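Long-range contacts in glycosyl transferase (Staphylococcus aureus, PDB 5U02), which belongs to the TarS-like glycosyltransferases and comprises a helical linker followed by two C-terminal beta domains, in a three-chain assembly: residues P137-T142 / E154-F160; H166-R170 / L217-I221. One frame throughout, in Å; residues are numbered along the deposited sequence.

Contact 1: P137-T142 / E154-F160; sequences PKVKMT and ELTLNEF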
loop_
_atom_site.group_PDB
_atom_site.type_symbol
_atom_site.label_atom_id
_atom_site.label_comp_id
_atom_site.label_asym_id
_atom_site.label_seq_id
_atom_site.Cartn_x
_atom_site.Cartn_y
_atom_site.Cartn_z
ATOM N N PRO A 137 -10.295 18.015 -3.564
ATOM C CA PRO A 137 -9.087 18.370 -4.314
ATOM C C PRO A 137 -9.363 18.474 -5.801
ATOM O O PRO A 137 -10.192 17.752 -6.356
ATOM C CB PRO A 137 -8.125 17.209 -4.031
ATOM C CG PRO A 137 -9.010 16.074 -3.663
ATOM C CD PRO A 137 -10.158 16.697 -2.909
ATOM N N LYS A 138 -8.645 19.380 -6.447
ATOM C CA LYS A 138 -8.621 19.437 -7.901
ATOM C C LYS A 138 -7.601 18.440 -8.427
ATOM O O LYS A 138 -6.480 18.354 -7.916
ATOM C CB LYS A 138 -8.272 20.850 -8.385
ATOM C CG LYS A 138 -9.277 21.915 -7.990
ATOM C CD LYS A 138 -10.538 21.824 -8.837
ATOM C CE LYS A 138 -11.399 23.068 -8.679
ATOM N NZ LYS A 138 -12.570 23.068 -9.608
ATOM N N VAL A 139 -7.991 17.671 -9.443
ATOM C CA VAL A 139 -7.146 16.619 -9.992
ATOM C C VAL A 139 -6.940 16.878 -11.475
ATOM O O VAL A 139 -7.899 17.173 -12.197
ATOM C CB VAL A 139 -7.756 15.225 -9.766
ATOM C CG1 VAL A 139 -6.872 14.157 -10.404
ATOM C CG2 VAL A 139 -7.923 14.956 -8.286
ATOM N N LYS A 140 -5.694 16.764 -11.927
ATOM C CA LYS A 140 -5.377 16.821 -13.346
ATOM C C LYS A 140 -4.648 15.540 -13.730
ATOM O O LYS A 140 -3.704 15.130 -13.045
ATOM C CB LYS A 140 -4.538 18.062 -13.687
ATOM C CG LYS A 140 -4.171 18.149 -15.163
ATOM C CD LYS A 140 -3.048 19.130 -15.460
ATOM C CE LYS A 140 -2.947 19.369 -16.965
ATOM N NZ LYS A 140 -2.135 20.563 -17.329
ATOM N N MET A 141 -5.107 14.893 -14.800
ATOM C CA MET A 141 -4.462 13.680 -15.299
ATOM C C MET A 141 -3.270 14.109 -16.142
ATOM O O MET A 141 -3.421 14.481 -17.309
ATOM C CB MET A 141 -5.454 12.835 -16.092
ATOM C CG MET A 141 -4.919 11.470 -16.537
ATOM S SD MET A 141 -6.131 10.545 -17.515
ATOM C CE MET A 141 -6.287 11.603 -18.947
ATOM N N THR A 142 -2.076 14.080 -15.546
ATOM C CA THR A 142 -0.886 14.600 -16.205
ATOM C C THR A 142 -0.147 13.563 -17.046
ATOM O O THR A 142 0.745 13.941 -17.812
ATOM C CB THR A 142 0.073 15.208 -15.170
ATOM O OG1 THR A 142 0.079 14.408 -13.981
ATOM C CG2 THR A 142 -0.346 16.632 -14.817
ATOM N N GLU A 154 -0.815 9.090 -14.354
ATOM C CA GLU A 154 -0.349 10.006 -13.326
ATOM C C GLU A 154 -1.436 11.038 -13.068
ATOM O O GLU A 154 -1.918 11.682 -14.005
ATOM C CB GLU A 154 0.952 10.688 -13.758
ATOM C CG GLU A 154 1.562 11.606 -12.721
ATOM C CD GLU A 154 2.749 12.367 -13.269
ATOM O OE1 GLU A 154 2.532 13.315 -14.056
ATOM O OE2 GLU A 154 3.899 12.005 -12.925
ATOM N N LEU A 155 -1.835 11.175 -11.808
ATOM C CA LEU A 155 -2.826 12.159 -11.396
ATOM C C LEU A 155 -2.152 13.172 -10.488
ATOM O O LEU A 155 -1.510 12.795 -9.502
ATOM C CB LEU A 155 -4.001 11.494 -10.678
ATOM C CG LEU A 155 -4.729 10.439 -11.516
ATOM C CD1 LEU A 155 -5.891 9.858 -10.737
ATOM C CD2 LEU A 155 -5.200 11.043 -12.827
ATOM N N THR A 156 -2.288 14.452 -10.824
ATOM C CA THR A 156 -1.656 15.530 -10.077
ATOM C C THR A 156 -2.727 16.319 -9.333
ATOM O O THR A 156 -3.657 16.850 -9.949
ATOM C CB THR A 156 -0.859 16.446 -11.005
ATOM O OG1 THR A 156 0.189 15.691 -11.623
ATOM C CG2 THR A 156 -0.245 17.595 -10.221
ATOM N N LEU A 157 -2.600 16.383 -8.011
ATOM C CA LEU A 157 -3.459 17.236 -7.193
ATOM C C LEU A 157 -2.921 18.657 -7.278
ATOM O O LEU A 157 -1.943 19.003 -6.613
ATOM C CB LEU A 157 -3.492 16.749 -5.750
ATOM C CG LEU A 157 -3.752 15.269 -5.489
ATOM C CD1 LEU A 157 -3.975 15.039 -4.001
ATOM C CD2 LEU A 157 -4.935 14.792 -6.292
ATOM N N ASN A 158 -3.551 19.488 -8.110
ATOM C CA ASN A 158 -3.075 20.859 -8.271
ATOM C C ASN A 158 -3.401 21.709 -7.050
ATOM O O ASN A 158 -2.595 22.552 -6.642
ATOM C CB ASN A 158 -3.667 21.484 -9.535
ATOM C CG ASN A 158 -2.873 21.138 -10.784
ATOM O OD1 ASN A 158 -1.794 20.550 -10.702
ATOM N ND2 ASN A 158 -3.393 21.523 -11.943
ATOM N N GLU A 159 -4.574 21.507 -6.455
ATOM C CA GLU A 159 -4.969 22.271 -5.281
ATOM C C GLU A 159 -5.605 21.344 -4.260
ATOM O O GLU A 159 -6.477 20.539 -4.598
ATOM C CB GLU A 159 -5.932 23.404 -5.646
ATOM C CG GLU A 159 -5.226 24.627 -6.205
ATOM C CD GLU A 159 -6.163 25.797 -6.427
ATOM O OE1 GLU A 159 -7.271 25.790 -5.849
ATOM O OE2 GLU A 159 -5.787 26.727 -7.171
ATOM N N PHE A 160 -5.152 21.466 -3.016
ATOM C CA PHE A 160 -5.636 20.653 -1.910
ATOM C C PHE A 160 -5.207 21.343 -0.626
ATOM O O PHE A 160 -4.035 21.709 -0.480
ATOM C CB PHE A 160 -5.074 19.228 -1.978
ATOM C CG PHE A 160 -5.890 18.216 -1.225
ATOM C CD1 PHE A 160 -7.183 18.507 -0.819
ATOM C CD2 PHE A 160 -5.355 16.978 -0.904
ATOM C CE1 PHE A 160 -7.932 17.578 -0.119
ATOM C CE2 PHE A 160 -6.097 16.044 -0.206
ATOM C CZ PHE A 160 -7.390 16.346 0.189
#
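Side chains alternate between two faces over V139-M141 and L155-L157 in this antiparallel hairpin pairing of P137-T142 with E154-F160; beyond them N158 is an extra residue, so that K138 faces E159. V139, M141, L155 and L157 turn to one face, where V139, with chi1 in t, spreads its two methyls along the partner strand: CG2 meets L157 CD2 at 3.6 Å and CG1 meets L155 CB at 3.9 Å. Both leucines adopt the common m,t rotamer, and L155 CD2 also reaches M141 CB at 3.7 Å. M141 is extended through chi1 and chi2, carrying its sulfur away from the partner. K140 and T156 occupy the other face and form the best-aligned backbone pair, with K140 N to T156 O at 2.8 Å and T156 N to K140 O at 2.7 Å. The all-t chain of K140 carries its amine away from the partner strand to a weak hydrogen bond with N235. T142, in p, places OG1 2.7 Å from E154 OE1, to which it donates a hydrogen bond, and 2.7 Å from T156 OG1; the other carboxylate oxygen of E154 bonds Y206 of the second subunit. At the P137-F160 end, P137 lays CB over the F160 ring, 3.8 Å from its centroid, in a CH-pi contact. The hairpin is extended by strand 193-199, which pairs with 150-159, while its apolar face packs on L217 of strand 212-221 and V228 of strand 224-229, as in the sandwich-like packing of E-set domains.

Contact 2: H166-R170 / L217-I221; sequences HYDVR and LEVQI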
loop_
_atom_site.group_PDB
_atom_site.type_symbol
_atom_site.label_atom_id
_atom_site.label_comp_id
_atom_site.label_asym_id
_atom_site.label_seq_id
_atom_site.Cartn_x
_atom_site.Cartn_y
_atom_site.Cartn_z
ATOM N N HIS A 166 -0.550 13.147 4.842
ATOM C CA HIS A 166 -1.593 13.008 5.848
ATOM C C HIS A 166 -2.876 12.416 5.283
ATOM O O HIS A 166 -3.855 12.264 6.020
ATOM C CB HIS A 166 -1.864 14.361 6.505
ATOM C CG HIS A 166 -0.637 15.002 7.074
ATOM N ND1 HIS A 166 0.009 14.507 8.186
ATOM C CD2 HIS A 166 0.074 16.084 6.676
ATOM C CE1 HIS A 166 1.063 15.258 8.452
ATOM N NE2 HIS A 166 1.124 16.223 7.553
ATOM N N TYR A 167 -2.893 12.074 3.997
ATOM C CA TYR A 167 -4.045 11.454 3.365
ATOM C C TYR A 167 -3.572 10.266 2.543
ATOM O O TYR A 167 -2.388 10.136 2.227
ATOM C CB TYR A 167 -4.806 12.451 2.477
ATOM C CG TYR A 167 -3.929 13.141 1.457
ATOM C CD1 TYR A 167 -3.817 12.646 0.168
ATOM C CD2 TYR A 167 -3.209 14.286 1.784
ATOM C CE1 TYR A 167 -3.013 13.266 -0.770
ATOM C CE2 TYR A 167 -2.404 14.917 0.850
ATOM C CZ TYR A 167 -2.311 14.401 -0.425
ATOM O OH TYR A 167 -1.512 15.019 -1.359
ATOM N N ASP A 168 -4.512 9.389 2.205
ATOM C CA ASP A 168 -4.249 8.262 1.324
ATOM C C ASP A 168 -5.033 8.438 0.032
ATOM O O ASP A 168 -6.095 9.069 0.013
ATOM C CB ASP A 168 -4.630 6.930 1.980
ATOM C CG ASP A 168 -3.885 6.680 3.277
ATOM O OD1 ASP A 168 -2.818 7.292 3.487
ATOM O OD2 ASP A 168 -4.370 5.862 4.085
ATOM N N VAL A 169 -4.499 7.882 -1.053
ATOM C CA VAL A 169 -5.142 7.944 -2.358
ATOM C C VAL A 169 -5.131 6.555 -2.977
ATOM O O VAL A 169 -4.173 5.792 -2.810
ATOM C CB VAL A 169 -4.468 8.970 -3.300
ATOM C CG1 VAL A 169 -4.382 10.341 -2.636
ATOM C CG2 VAL A 169 -3.094 8.502 -3.736
ATOM N N ARG A 170 -6.216 6.220 -3.669
ATOM C CA ARG A 170 -6.307 5.011 -4.471
ATOM C C ARG A 170 -6.967 5.373 -5.789
ATOM O O ARG A 170 -7.721 6.345 -5.871
ATOM C CB ARG A 170 -7.122 3.902 -3.782
ATOM C CG ARG A 170 -6.619 3.493 -2.416
ATOM C CD ARG A 170 -7.251 2.177 -1.967
ATOM N NE ARG A 170 -8.669 2.299 -1.637
ATOM C CZ ARG A 170 -9.448 1.261 -1.336
ATOM N NH1 ARG A 170 -8.940 0.032 -1.331
ATOM N NH2 ARG A 170 -10.730 1.444 -1.039
ATOM N N LEU A 217 -10.531 9.114 -8.592
ATOM C CA LEU A 217 -9.474 9.126 -7.590
ATOM C C LEU A 217 -10.121 9.237 -6.218
ATOM O O LEU A 217 -10.837 10.206 -5.944
ATOM C CB LEU A 217 -8.498 10.281 -7.804
ATOM C CG LEU A 217 -7.378 10.312 -6.757
ATOM C CD1 LEU A 217 -6.369 9.204 -7.028
ATOM C CD2 LEU A 217 -6.683 11.664 -6.701
ATOM N N GLU A 218 -9.880 8.245 -5.367
ATOM C CA GLU A 218 -10.366 8.270 -3.996
ATOM C C GLU A 218 -9.290 8.868 -3.101
ATOM O O GLU A 218 -8.123 8.475 -3.182
ATOM C CB GLU A 218 -10.733 6.864 -3.518
ATOM C CG GLU A 218 -11.219 6.809 -2.082
ATOM C CD GLU A 218 -11.063 5.432 -1.463
ATOM O OE1 GLU A 218 -11.995 4.611 -1.587
ATOM O OE2 GLU A 218 -10.002 5.170 -0.857
ATOM N N VAL A 219 -9.687 9.823 -2.261
ATOM C CA VAL A 219 -8.788 10.508 -1.338
ATOM C C VAL A 219 -9.387 10.406 0.057
ATOM O O VAL A 219 -10.463 10.956 0.313
ATOM C CB VAL A 219 -8.576 11.981 -1.724
ATOM C CG1 VAL A 219 -7.780 12.699 -0.645
ATOM C CG2 VAL A 219 -7.879 12.081 -3.074
ATOM N N GLN A 220 -8.692 9.714 0.956
ATOM C CA GLN A 220 -9.209 9.413 2.282
ATOM C C GLN A 220 -8.421 10.174 3.338
ATOM O O GLN A 220 -7.184 10.165 3.325
ATOM C CB GLN A 220 -9.156 7.909 2.557
ATOM C CG GLN A 220 -9.546 7.527 3.976
ATOM C CD GLN A 220 -10.308 6.217 4.035
ATOM O OE1 GLN A 220 -11.235 6.059 4.831
ATOM N NE2 GLN A 220 -9.923 5.273 3.184
ATOM N N ILE A 221 -9.139 10.826 4.243
ATOM C CA ILE A 221 -8.552 11.573 5.353
ATOM C C ILE A 221 -9.146 10.986 6.627
ATOM O O ILE A 221 -10.215 11.399 7.087
ATOM C CB ILE A 221 -8.823 13.076 5.252
ATOM C CG1 ILE A 221 -8.330 13.617 3.907
ATOM C CG2 ILE A 221 -8.218 13.815 6.450
ATOM C CD1 ILE A 221 -8.766 15.040 3.629
#
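Four backbone hydrogen bonds join H166-R170 to L217-I221 as antiparallel strands, and they satisfy the facing amides and carbonyls of two hydrogen-bonded pairs. In the first, D168 N donates to Q220 O at 3.0 Å and Q220 N returns to D168 O at 2.8 Å; in the second, R170 N reaches E218 O at 3.0 Å and E218 N reaches R170 O at 2.9 Å. Between them lies the non-hydrogen-bonded pair V169 and V219, where V169 CA approaches E218 O at 3.1 Å in a CA-H...O contact and V169 CG1 meets V219 CG2 at 3.9 Å. The Y167 ring lies on this same apolar side, its CD1 4.0 Å from V219 CG1, and its hydroxyl is hydrogen-bonded to Y194 and K192. Polar side chains line the other face. R170 NE forms a salt bridge with E218 OE2 at 3.3 Å, supplemented by a weak bond from R170 NH2 to E218 OE1 at 3.5 Å. The guanidinium is shared further, through a salt bridge to E164 of the third subunit and a cation-pi contact with Y183, and Q220 NE2 donates to the carbonyl of G165 in that same neighbouring subunit. The chemistry thus divides by face: V169 and V219 pack within the domain, whereas R170 and Q220 turn charge and amide toward the subunit interface.

From the N terminus, the chain passes through the helical linker and a small three-stranded sheet before reaching contact 1, a local closure in which strand 138-146 turns back as strand 150-159 after a short connection. Contact 2 opens only afterwards, so the two lie in series and neither encloses nor crosses the other. It closes a longer loop, bringing strand 212-221 back beside strand 168-175 after the chain has run through strands 181-190 and 193-199. The apolar sides of the contacts meet where L155 and L157 pack on L217 and F160 on V219, so the hairpin and the later strand pair share one interior within the first C-terminal domain.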